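Local coordinates for protein pyrrolidone-carboxylate peptidase (Deinococcus radiodurans R1, PDB 5Z48) that probably removes N-terminal pyroglutamate (5-oxoproline) from peptides as a thiol peptidase of the C15 family, except where proline follows, and forms a homotetramer, at residues L45-H50 with G142-N147; R77-L82 with E132-I137; G88-Q93 with Q100-Q105; A126-A131 with R202-A207. One frame throughout, in Å; residues are numbered along the deposited sequence. Where two conformers were deposited one is given.

Contact 1 (L45-H50 with G142-N147); sequences LPVEPH and GLYVCN. With PCA (pyroglutamic acid), chain I.
Val47 and Val145 meet methyl to methyl, CG1 of Val47 lying 3.8 Å from CG2 of Val145, and this pair and the ring of Tyr144 form part of the pyroglutamate pocket. Both methyls of Val47 reach the ligand. CG1, anti to the backbone N (chi1 -172°), touches PCA CB as well as Val145 and the hydroxyl end of Tyr144, and CG2 lies 3.8 Å from PCA CG. Tyr144 lies alongside the ligand: its CE2 is 3.6 Å from PCA CB, and PCA O sits near the plane of the ring at its edge. One face of the ring carries CG2 of Val145, over its centre. One carboxylate oxygen is bonded by the backbone: Cys146 N donates to PCA O at 3.0 Å in a fairly straight bond (162°). Leu73 O, Asn20 ND2 and His171 NE2 add further hydrogen bonds to the ligand. This is the start of helix 145-159, with Tyr144 at the N-cap position and Cys146, the likely nucleophile by similarity, in the first turn, where the helix dipole would be expected to favour negative charge on the bound oxygen. Further out, Tyr144 OH is hydrogen-bonded to Pro95 O, and Phe92 makes an edge-to-face pair with the ring. An alanine in place of Tyr144 would probably open a gap beside PCA CB and the methyl of Val47, and leave Pro95 O without its hydroxyl mate. Val47 itself is held at the centre of an inverse gamma turn, just ahead of helix 49-63. Glu48 caps that helix, OE1 accepting from His50 N.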
# COMPACT_ATOMS: atom_id res chain seq x y z
N LEU B 45 -11.96 -27.51 -3.72
CA LEU B 45 -12.87 -27.02 -4.74
C LEU B 45 -12.11 -26.46 -5.95
O LEU B 45 -11.03 -25.85 -5.80
CB LEU B 45 -13.74 -25.90 -4.17
CG LEU B 45 -14.57 -26.33 -2.93
CD1 LEU B 45 -15.34 -25.14 -2.34
CD2 LEU B 45 -15.59 -27.41 -3.27
N PRO B 46 -12.66 -26.60 -7.15
CA PRO B 46 -12.06 -25.94 -8.32
C PRO B 46 -12.35 -24.45 -8.30
O PRO B 46 -13.35 -23.98 -7.74
CB PRO B 46 -12.76 -26.62 -9.50
CG PRO B 46 -14.17 -26.91 -8.92
CD PRO B 46 -13.91 -27.30 -7.48
N VAL B 47 -11.47 -23.68 -8.96
CA VAL B 47 -11.67 -22.22 -9.06
C VAL B 47 -12.50 -21.95 -10.31
O VAL B 47 -11.99 -21.45 -11.33
CB VAL B 47 -10.34 -21.46 -9.07
CG1 VAL B 47 -10.59 -19.97 -8.98
CG2 VAL B 47 -9.54 -21.83 -7.84
N GLU B 48 -13.77 -22.31 -10.25
CA GLU B 48 -14.69 -22.15 -11.36
C GLU B 48 -16.06 -22.29 -10.70
O GLU B 48 -16.30 -23.32 -10.04
CB GLU B 48 -14.47 -23.23 -12.43
CG GLU B 48 -15.27 -23.00 -13.74
CD GLU B 48 -16.72 -23.39 -13.55
OE1 GLU B 48 -17.59 -22.49 -13.66
OE2 GLU B 48 -16.99 -24.59 -13.27
N PRO B 49 -16.95 -21.29 -10.81
CA PRO B 49 -18.13 -21.26 -9.92
C PRO B 49 -19.13 -22.37 -10.14
O PRO B 49 -19.67 -22.88 -9.15
CB PRO B 49 -18.77 -19.89 -10.20
CG PRO B 49 -18.24 -19.51 -11.58
CD PRO B 49 -16.84 -20.05 -11.62
N HIS B 50 -19.40 -22.78 -11.39
CA HIS B 50 -20.41 -23.81 -11.59
C HIS B 50 -19.97 -25.12 -10.95
O HIS B 50 -20.74 -25.73 -10.19
CB HIS B 50 -20.68 -23.98 -13.08
CG HIS B 50 -21.22 -22.74 -13.70
ND1 HIS B 50 -22.32 -22.08 -13.18
CD2 HIS B 50 -20.80 -22.00 -14.75
CE1 HIS B 50 -22.56 -21.01 -13.91
NE2 HIS B 50 -21.66 -20.94 -14.87
N GLY B 142 -14.36 -9.93 -2.09
CA GLY B 142 -14.33 -9.84 -3.55
C GLY B 142 -15.64 -10.37 -4.13
O GLY B 142 -16.54 -10.70 -3.40
N LEU B 143 -15.72 -10.39 -5.48
CA LEU B 143 -16.87 -10.95 -6.19
C LEU B 143 -16.42 -12.08 -7.13
O LEU B 143 -17.05 -12.35 -8.14
CB LEU B 143 -17.65 -9.85 -6.93
CG LEU B 143 -18.23 -8.80 -5.94
CD1 LEU B 143 -18.95 -7.77 -6.80
CD2 LEU B 143 -19.21 -9.39 -4.93
N TYR B 144 -15.31 -12.77 -6.76
CA TYR B 144 -14.76 -13.87 -7.53
C TYR B 144 -15.26 -15.19 -6.91
O TYR B 144 -16.35 -15.22 -6.36
CB TYR B 144 -13.24 -13.73 -7.55
CG TYR B 144 -12.37 -14.57 -8.50
CD1 TYR B 144 -12.61 -14.68 -9.88
CD2 TYR B 144 -11.24 -15.18 -8.00
CE1 TYR B 144 -11.75 -15.41 -10.71
CE2 TYR B 144 -10.37 -15.91 -8.82
CZ TYR B 144 -10.62 -16.01 -10.18
OH TYR B 144 -9.75 -16.72 -10.97
N VAL B 145 -14.49 -16.27 -7.02
CA VAL B 145 -15.07 -17.58 -6.70
C VAL B 145 -15.19 -17.79 -5.19
O VAL B 145 -16.12 -18.49 -4.75
CB VAL B 145 -14.28 -18.71 -7.40
CG1 VAL B 145 -15.03 -20.07 -7.31
CG2 VAL B 145 -14.07 -18.43 -8.90
N CYS B 146 -14.30 -17.20 -4.36
CA CYS B 146 -14.45 -17.34 -2.91
C CYS B 146 -15.75 -16.70 -2.42
O CYS B 146 -16.50 -17.30 -1.66
CB CYS B 146 -13.26 -16.69 -2.19
SG CYS B 146 -11.69 -17.60 -2.48
N ASN B 147 -16.02 -15.47 -2.85
CA ASN B 147 -17.31 -14.89 -2.50
C ASN B 147 -18.47 -15.75 -2.99
O ASN B 147 -19.46 -15.94 -2.27
CB ASN B 147 -17.42 -13.52 -3.14
CG ASN B 147 -18.79 -12.90 -2.91
OD1 ASN B 147 -19.05 -12.38 -1.80
ND2 ASN B 147 -19.65 -12.96 -3.91
N PCA I . -8.89 -17.10 -3.99
CA PCA I . -9.77 -16.60 -5.04
CB PCA I . -10.39 -17.82 -5.75
CG PCA I . -9.72 -19.07 -5.19
CD PCA I . -8.86 -18.53 -4.07
OE PCA I . -8.21 -19.27 -3.33
C PCA I . -10.80 -15.61 -4.45
O PCA I . -11.94 -15.48 -4.90
OXT PCA I . -10.50 -14.92 -3.44

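Contact 2 (R77-L82 with E132-I137); sequences RPQVTL and EIPGDI
Gln79 crosses the ring of Pro134 at about a right angle and can be followed outward atom by atom. Its CB lies 3.7 Å from Pro134 O. CG, anti to the carbonyl carbon (chi1 -57°), starts an extended chain that passes Pro134 CB, which comes within 3.4 Å of the amide carbon CD of Gln79. At the tip, OE1 of Gln79 hydrogen-bonds to a water 2.7 Å away, and NE2 donates to Leu189 O of a third subunit. The next residues bring the backbones together as a parallel strand pair, strand 80-90 beside strand 135-138. A water bridges Val80 N and Pro134 O. Beyond it, Asp136 N donates to Val80 O at 3.3 Å, and Asp136 O receives Leu82 N at 2.9 Å. Thus Asp136 uses both its backbone groups on the same neighbouring strand. Val80, Leu82 and Ile137 share one face of the sheet, where helix 121-130 packs on them; CG2 of Val80 also meets CG2 of Ile133 at 3.9 Å. Thr81 and Asp136 occupy the other face. There OG1 of Thr81, placed between the backbone N and the carbonyl carbon (chi1 51°), lies in the guanidinium plane of Arg77 and accepts from Arg77 NH1 at 2.9 Å. The same NH1 makes a salt bridge to Glu83, an active-site residue by similarity, and Thr81 also touches His171. Held by Thr81 OG1 and by Ser140 O, Arg77 would probably keep its guanidinium turned toward Glu83, consistent with a second-shell part in the active site.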
# COMPACT_ATOMS: atom_id res chain seq x y z
N ARG B 77 -3.15 -9.72 0.97
CA ARG B 77 -3.51 -9.41 2.35
C ARG B 77 -2.40 -9.88 3.31
O ARG B 77 -1.81 -10.95 3.10
CB ARG B 77 -4.84 -10.05 2.72
CG ARG B 77 -6.02 -9.57 1.90
CD ARG B 77 -7.36 -9.94 2.55
NE ARG B 77 -8.46 -9.54 1.65
CZ ARG B 77 -9.74 -9.89 1.86
NH1 ARG B 77 -10.09 -10.65 2.91
NH2 ARG B 77 -10.69 -9.52 1.00
N PRO B 78 -2.12 -9.10 4.35
CA PRO B 78 -1.01 -9.45 5.26
C PRO B 78 -1.36 -10.45 6.35
O PRO B 78 -0.45 -11.13 6.86
CB PRO B 78 -0.63 -8.09 5.90
CG PRO B 78 -1.96 -7.30 5.85
CD PRO B 78 -2.55 -7.70 4.50
N GLN B 79 -2.65 -10.61 6.69
CA GLN B 79 -3.05 -11.37 7.87
C GLN B 79 -4.30 -12.16 7.51
O GLN B 79 -5.07 -11.77 6.62
CB GLN B 79 -3.32 -10.45 9.10
CG GLN B 79 -2.10 -9.58 9.45
CD GLN B 79 -2.35 -8.57 10.56
OE1 GLN B 79 -3.46 -8.50 11.08
NE2 GLN B 79 -1.29 -7.81 10.95
N VAL B 80 -4.49 -13.29 8.20
CA VAL B 80 -5.75 -14.02 8.03
C VAL B 80 -6.95 -13.12 8.34
O VAL B 80 -6.91 -12.30 9.27
CB VAL B 80 -5.80 -15.28 8.92
CG1 VAL B 80 -4.78 -16.32 8.40
CG2 VAL B 80 -5.54 -14.99 10.40
N THR B 81 -8.03 -13.31 7.56
CA THR B 81 -9.25 -12.52 7.70
C THR B 81 -10.50 -13.39 7.61
O THR B 81 -10.52 -14.44 6.95
CB THR B 81 -9.36 -11.38 6.63
OG1 THR B 81 -9.15 -11.91 5.30
CG2 THR B 81 -8.33 -10.27 6.93
N LEU B 82 -11.53 -12.96 8.33
CA LEU B 82 -12.85 -13.61 8.32
C LEU B 82 -13.82 -12.73 7.55
O LEU B 82 -13.97 -11.54 7.87
CB LEU B 82 -13.37 -13.81 9.75
CG LEU B 82 -12.53 -14.65 10.67
CD1 LEU B 82 -13.10 -14.47 12.07
CD2 LEU B 82 -12.58 -16.12 10.22
N GLU B 132 -1.45 -15.82 19.45
CA GLU B 132 -0.48 -14.86 18.91
C GLU B 132 -0.54 -14.78 17.39
O GLU B 132 0.47 -14.51 16.74
CB GLU B 132 0.95 -15.17 19.38
CG GLU B 132 1.07 -15.14 20.90
CD GLU B 132 2.43 -15.51 21.42
OE1 GLU B 132 2.52 -15.78 22.65
OE2 GLU B 132 3.41 -15.57 20.63
N ILE B 133 -1.75 -14.89 16.84
CA ILE B 133 -1.99 -14.77 15.40
C ILE B 133 -2.73 -13.46 15.15
O ILE B 133 -3.89 -13.32 15.59
CB ILE B 133 -2.79 -15.96 14.85
CG1 ILE B 133 -1.96 -17.24 15.03
CG2 ILE B 133 -3.11 -15.78 13.35
CD1 ILE B 133 -2.79 -18.50 14.80
N PRO B 134 -2.12 -12.49 14.44
CA PRO B 134 -2.85 -11.29 14.00
C PRO B 134 -3.93 -11.63 12.99
O PRO B 134 -3.75 -12.50 12.14
CB PRO B 134 -1.75 -10.45 13.32
CG PRO B 134 -0.46 -11.04 13.65
CD PRO B 134 -0.71 -12.51 14.02
N GLY B 135 -5.09 -10.96 13.11
CA GLY B 135 -6.16 -11.19 12.13
C GLY B 135 -7.31 -10.23 12.34
O GLY B 135 -7.32 -9.44 13.29
N ASP B 136 -8.27 -10.28 11.43
CA ASP B 136 -9.36 -9.29 11.51
C ASP B 136 -10.54 -9.78 10.68
O ASP B 136 -10.47 -10.80 10.00
CB ASP B 136 -8.92 -7.91 11.04
CG ASP B 136 -9.68 -6.78 11.77
OD1 ASP B 136 -10.74 -7.02 12.40
OD2 ASP B 136 -9.21 -5.62 11.69
N ILE B 137 -11.64 -9.05 10.77
CA ILE B 137 -12.82 -9.25 9.91
C ILE B 137 -12.63 -8.40 8.64
O ILE B 137 -12.14 -7.25 8.69
CB ILE B 137 -14.09 -8.83 10.68
CG1 ILE B 137 -14.38 -9.84 11.83
CG2 ILE B 137 -15.30 -8.74 9.73
CD1 ILE B 137 -15.30 -9.23 12.91
O HOH W 1 -4.57 -7.33 13.27
O HOH W 2 -2.36 -13.68 10.20

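Contact 3 (G88-Q93 with Q100-Q105); sequences GVMDFQ and QTYRDQ
Met90, Phe92 and Tyr102 lose the most surface here, their side chains lying side by side and pointing the same way. Tyr102 stands in the middle, its CG anti to the carbonyl carbon (chi1 -59°). It turns its edge to the face of Phe92 in a T-shaped pair, ring centroids 5.0 Å apart and planes at 75°, with CD1 above the rim of the Phe92 ring. On the other side, Met90 CB packs against Tyr102 CB at 3.7 Å. One conformer of Met90 also sets CE over the centre of the tyrosine ring, a CH-pi and Met-aromatic contact that stays doubtful because a second conformer was deposited. Two antiparallel segments carry these rings. Met90 and Gln105 form a hydrogen-bonded pair, and since Asp104 and Gln105 both face Met90, with Asp104 at positive phi, the pairing contains a G1 beta bulge. Past the bulge, Phe92 N donates to Tyr102 O at 2.9 Å, whereas Tyr102 N is buried without any partner in the model. A polar cluster forms round Asp91. Its OD1 takes Asp104 N on the anti lone pair and forms a salt bridge with Arg103 NE, 2.9 Å from Asp91 OD1 on the syn side, out of the carboxylate plane. Arg103 NH2 donates to Phe92 O at 2.8 Å, from above the carbonyl plane. Asp104 OD1 is only 3.2 Å from Asp91 OD1, a like-charge approach probably eased by Arg84 and Arg122 of a second subunit. Both arginines make salt bridges with Asp104, and Arg122 with Asp91 too.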
# COMPACT_ATOMS: atom_id res chain seq x y z
N GLY B 88 -24.41 -11.46 -3.50
CA GLY B 88 -25.01 -12.26 -4.57
C GLY B 88 -24.68 -11.76 -5.97
O GLY B 88 -25.57 -11.66 -6.83
N VAL B 89 -23.42 -11.44 -6.22
CA VAL B 89 -22.97 -10.95 -7.52
C VAL B 89 -21.66 -11.63 -7.89
O VAL B 89 -20.78 -11.83 -7.04
CB VAL B 89 -22.80 -9.41 -7.55
CG1 VAL B 89 -22.30 -8.94 -8.91
CG2 VAL B 89 -24.12 -8.69 -7.19
N MET B 90 -21.52 -11.95 -9.18
CA MET B 90 -20.28 -12.43 -9.79
C MET B 90 -19.71 -11.32 -10.67
O MET B 90 -20.34 -10.94 -11.67
CB MET B 90 -20.53 -13.69 -10.63
CG MET B 90 -21.21 -14.77 -9.81
SD MET B 90 -22.03 -16.05 -10.75
CE MET B 90 -20.69 -17.06 -11.38
N ASP B 91 -18.51 -10.87 -10.34
CA ASP B 91 -17.84 -9.85 -11.15
C ASP B 91 -16.35 -10.13 -11.07
O ASP B 91 -15.72 -9.89 -10.03
CB ASP B 91 -18.17 -8.43 -10.70
CG ASP B 91 -17.71 -7.41 -11.71
OD1 ASP B 91 -18.40 -7.18 -12.71
OD2 ASP B 91 -16.63 -6.82 -11.50
N PHE B 92 -15.79 -10.68 -12.16
CA PHE B 92 -14.46 -11.26 -12.13
C PHE B 92 -13.46 -10.28 -12.72
O PHE B 92 -13.59 -9.90 -13.89
CB PHE B 92 -14.40 -12.57 -12.91
CG PHE B 92 -15.12 -13.74 -12.25
CD1 PHE B 92 -15.96 -13.60 -11.14
CD2 PHE B 92 -14.91 -15.02 -12.77
CE1 PHE B 92 -16.60 -14.70 -10.56
CE2 PHE B 92 -15.53 -16.13 -12.23
CZ PHE B 92 -16.37 -16.00 -11.11
N GLN B 93 -12.45 -9.91 -11.93
CA GLN B 93 -11.37 -9.07 -12.43
C GLN B 93 -10.35 -9.85 -13.24
O GLN B 93 -9.66 -9.25 -14.07
CB GLN B 93 -10.67 -8.38 -11.27
CG GLN B 93 -11.65 -7.58 -10.42
CD GLN B 93 -12.11 -6.31 -11.11
OE1 GLN B 93 -11.32 -5.62 -11.76
NE2 GLN B 93 -13.40 -6.02 -11.00
N GLN B 100 -13.19 -18.12 -17.89
CA GLN B 100 -14.50 -17.49 -17.92
C GLN B 100 -14.49 -16.21 -17.08
O GLN B 100 -13.75 -16.09 -16.10
CB GLN B 100 -15.46 -18.56 -17.41
CG GLN B 100 -16.89 -18.33 -17.18
CD GLN B 100 -17.58 -17.61 -18.24
OE1 GLN B 100 -17.83 -16.44 -18.08
NE2 GLN B 100 -17.84 -18.26 -19.37
N THR B 101 -15.29 -15.23 -17.50
CA THR B 101 -15.51 -14.04 -16.67
C THR B 101 -17.00 -13.74 -16.59
O THR B 101 -17.80 -14.18 -17.41
CB THR B 101 -14.76 -12.82 -17.18
OG1 THR B 101 -14.88 -11.78 -16.21
CG2 THR B 101 -15.39 -12.33 -18.44
N TYR B 102 -17.37 -13.02 -15.56
CA TYR B 102 -18.73 -12.56 -15.34
C TYR B 102 -18.66 -11.08 -15.01
O TYR B 102 -17.71 -10.65 -14.34
CB TYR B 102 -19.41 -13.34 -14.19
CG TYR B 102 -19.46 -14.82 -14.46
CD1 TYR B 102 -18.38 -15.63 -14.12
CD2 TYR B 102 -20.57 -15.41 -15.03
CE1 TYR B 102 -18.40 -16.98 -14.39
CE2 TYR B 102 -20.59 -16.78 -15.30
CZ TYR B 102 -19.51 -17.54 -14.96
OH TYR B 102 -19.55 -18.89 -15.24
N ARG B 103 -19.65 -10.32 -15.50
CA ARG B 103 -19.74 -8.87 -15.27
C ARG B 103 -21.09 -8.57 -14.61
O ARG B 103 -22.14 -8.78 -15.22
CB ARG B 103 -19.57 -8.13 -16.60
CG ARG B 103 -19.46 -6.60 -16.45
CD ARG B 103 -17.99 -6.12 -16.45
NE ARG B 103 -17.22 -6.74 -15.36
CZ ARG B 103 -16.15 -7.51 -15.51
NH1 ARG B 103 -15.65 -7.77 -16.72
NH2 ARG B 103 -15.54 -7.98 -14.44
N ASP B 104 -21.07 -8.10 -13.34
CA ASP B 104 -22.28 -7.64 -12.65
C ASP B 104 -23.39 -8.69 -12.66
O ASP B 104 -24.57 -8.37 -12.79
CB ASP B 104 -22.80 -6.33 -13.27
CG ASP B 104 -21.74 -5.26 -13.32
OD1 ASP B 104 -20.93 -5.20 -12.36
OD2 ASP B 104 -21.74 -4.49 -14.31
N GLN B 105 -23.02 -9.97 -12.48
CA GLN B 105 -23.99 -11.05 -12.72
C GLN B 105 -24.62 -11.52 -11.41
O GLN B 105 -23.89 -11.99 -10.52
CB GLN B 105 -23.29 -12.21 -13.43
CG GLN B 105 -24.20 -13.38 -13.76
CD GLN B 105 -25.22 -13.07 -14.85
OE1 GLN B 105 -24.98 -12.26 -15.76
NE2 GLN B 105 -26.40 -13.67 -14.73

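Contact 4 (A126-A131 with R202-A207); sequences AAWREA and RVAAEA
Val203 of one helix fits against Ala127, Trp128 and Ala131 of another, joining two helices that pack on the sheet of this alpha/beta fold. The axes of the segments 126-130 and 202-207 approach to 9.2 Å at an angle of 131°, with alanines, one valine and the Trp128 indole between them. Along the second segment, Arg202 comes first; it makes a salt bridge within its own helix, NE to Glu206 OE2. Val203 follows and has the most surface buried. Its CG1, anti to the backbone N (chi1 172°), sits 3.7 Å from Trp128 CD1 and 3.6 Å from Ala127 O. CG2 of Val203, the other branch, meets CB of Ala131 at 4.2 Å, just where helix 121-130 ends. Ala204 comes next, its CB 4.0 Å from NE1 of Trp128 at the pyrrole end of the indole. That nitrogen donates to Ala200 O, one turn earlier in helix 194-211, while the indole also covers Val80 and Leu82 of the sheet. An alanine at Trp128 would probably open a gap between Val203, Ala204 and those strand side chains, and leave Ala200 O without its indole donor. One turn after Val203, Ala207 brings the backbones near again, its CA 6.4 Å from that of Ala127, and the two methyls touch, Ala207 CB lying 3.8 Å from Ala127 CB.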
# COMPACT_ATOMS: atom_id res chain seq x y z
N ALA B 126 -10.63 -13.76 18.93
CA ALA B 126 -10.05 -13.86 20.26
C ALA B 126 -9.17 -15.10 20.37
O ALA B 126 -8.10 -15.07 20.99
CB ALA B 126 -11.15 -13.90 21.34
N ALA B 127 -9.60 -16.21 19.75
CA ALA B 127 -8.77 -17.41 19.77
C ALA B 127 -7.46 -17.19 19.01
O ALA B 127 -6.39 -17.62 19.46
CB ALA B 127 -9.55 -18.59 19.18
N TRP B 128 -7.55 -16.50 17.87
CA TRP B 128 -6.34 -16.15 17.12
C TRP B 128 -5.41 -15.30 17.97
O TRP B 128 -4.21 -15.55 18.03
CB TRP B 128 -6.70 -15.38 15.85
CG TRP B 128 -7.12 -16.22 14.66
CD1 TRP B 128 -6.94 -17.56 14.46
CD2 TRP B 128 -7.79 -15.73 13.49
NE1 TRP B 128 -7.44 -17.94 13.25
CE2 TRP B 128 -7.96 -16.83 12.62
CE3 TRP B 128 -8.25 -14.47 13.09
CZ2 TRP B 128 -8.61 -16.72 11.38
CZ3 TRP B 128 -8.86 -14.35 11.84
CH2 TRP B 128 -9.01 -15.46 11.00
N ARG B 129 -5.95 -14.26 18.62
CA ARG B 129 -5.09 -13.40 19.44
C ARG B 129 -4.42 -14.18 20.58
O ARG B 129 -3.22 -14.00 20.88
CB ARG B 129 -5.90 -12.23 19.99
CG ARG B 129 -4.99 -11.20 20.71
CD ARG B 129 -5.60 -9.80 20.81
NE ARG B 129 -5.58 -9.06 19.54
CZ ARG B 129 -4.60 -8.23 19.18
NH1 ARG B 129 -3.56 -8.07 19.97
NH2 ARG B 129 -4.65 -7.59 18.02
N GLU B 130 -5.17 -15.07 21.23
CA GLU B 130 -4.59 -15.87 22.29
C GLU B 130 -3.47 -16.76 21.77
O GLU B 130 -2.47 -16.97 22.47
CB GLU B 130 -5.70 -16.70 22.95
CG GLU B 130 -5.33 -17.30 24.33
CD GLU B 130 -4.58 -18.62 24.24
OE1 GLU B 130 -4.69 -19.31 23.19
OE2 GLU B 130 -3.87 -18.98 25.23
N ALA B 131 -3.57 -17.20 20.51
CA ALA B 131 -2.53 -17.99 19.85
C ALA B 131 -1.45 -17.14 19.19
O ALA B 131 -0.63 -17.68 18.43
CB ALA B 131 -3.16 -18.93 18.81
N ARG B 202 -6.55 -24.03 11.74
CA ARG B 202 -6.80 -24.97 12.84
C ARG B 202 -7.40 -24.26 14.05
O ARG B 202 -8.40 -24.71 14.63
CB ARG B 202 -5.51 -25.67 13.24
CG ARG B 202 -5.75 -26.70 14.37
CD ARG B 202 -4.50 -27.38 14.85
NE ARG B 202 -4.80 -28.31 15.96
CZ ARG B 202 -4.13 -29.43 16.20
NH1 ARG B 202 -3.13 -29.79 15.40
NH2 ARG B 202 -4.47 -30.22 17.23
N VAL B 203 -6.81 -23.13 14.44
CA VAL B 203 -7.30 -22.37 15.59
C VAL B 203 -8.73 -21.87 15.34
O VAL B 203 -9.58 -21.92 16.25
CB VAL B 203 -6.31 -21.23 15.92
CG1 VAL B 203 -6.85 -20.26 16.99
CG2 VAL B 203 -5.03 -21.85 16.45
N ALA B 204 -9.02 -21.42 14.12
CA ALA B 204 -10.38 -21.02 13.78
C ALA B 204 -11.33 -22.19 13.89
O ALA B 204 -12.43 -22.05 14.45
CB ALA B 204 -10.44 -20.39 12.38
N ALA B 205 -10.93 -23.36 13.35
CA ALA B 205 -11.78 -24.56 13.42
C ALA B 205 -12.08 -24.93 14.87
O ALA B 205 -13.23 -25.24 15.23
CB ALA B 205 -11.09 -25.72 12.72
N GLU B 206 -11.06 -24.86 15.74
CA GLU B 206 -11.24 -25.21 17.14
C GLU B 206 -12.19 -24.24 17.83
O GLU B 206 -13.02 -24.65 18.66
CB GLU B 206 -9.86 -25.24 17.84
CG GLU B 206 -8.91 -26.31 17.28
CD GLU B 206 -7.46 -26.25 17.79
OE1 GLU B 206 -7.05 -25.19 18.30
OE2 GLU B 206 -6.75 -27.29 17.67
N ALA B 207 -12.09 -22.96 17.49
CA ALA B 207 -12.98 -21.98 18.13
C ALA B 207 -14.43 -22.17 17.68
O ALA B 207 -15.36 -22.04 18.48
CB ALA B 207 -12.52 -20.54 17.85

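The four contacts fall into two touching pairs. Contacts 1 and 3, with centres about 10 Å apart, meet where Leu143 O probably accepts a hydrogen bond from Asp91 N and Pro49 packs on Met90; the side chain of Phe92, in contact 3, is about 7 Å from the bound pyroglutamic acid, which contact 1 touches directly. Contacts 2 and 4, centres about 11 Å apart, join at Trp128, whose carbonyl probably bonds Ile133 N in the Schellman motif that ends helix 121-130. Contact 2 also comes close to the active site, the Thr81 side chain about 3 Å from that of His171. Contacts 3 and 4 lie farthest apart, about 33 Å between centres.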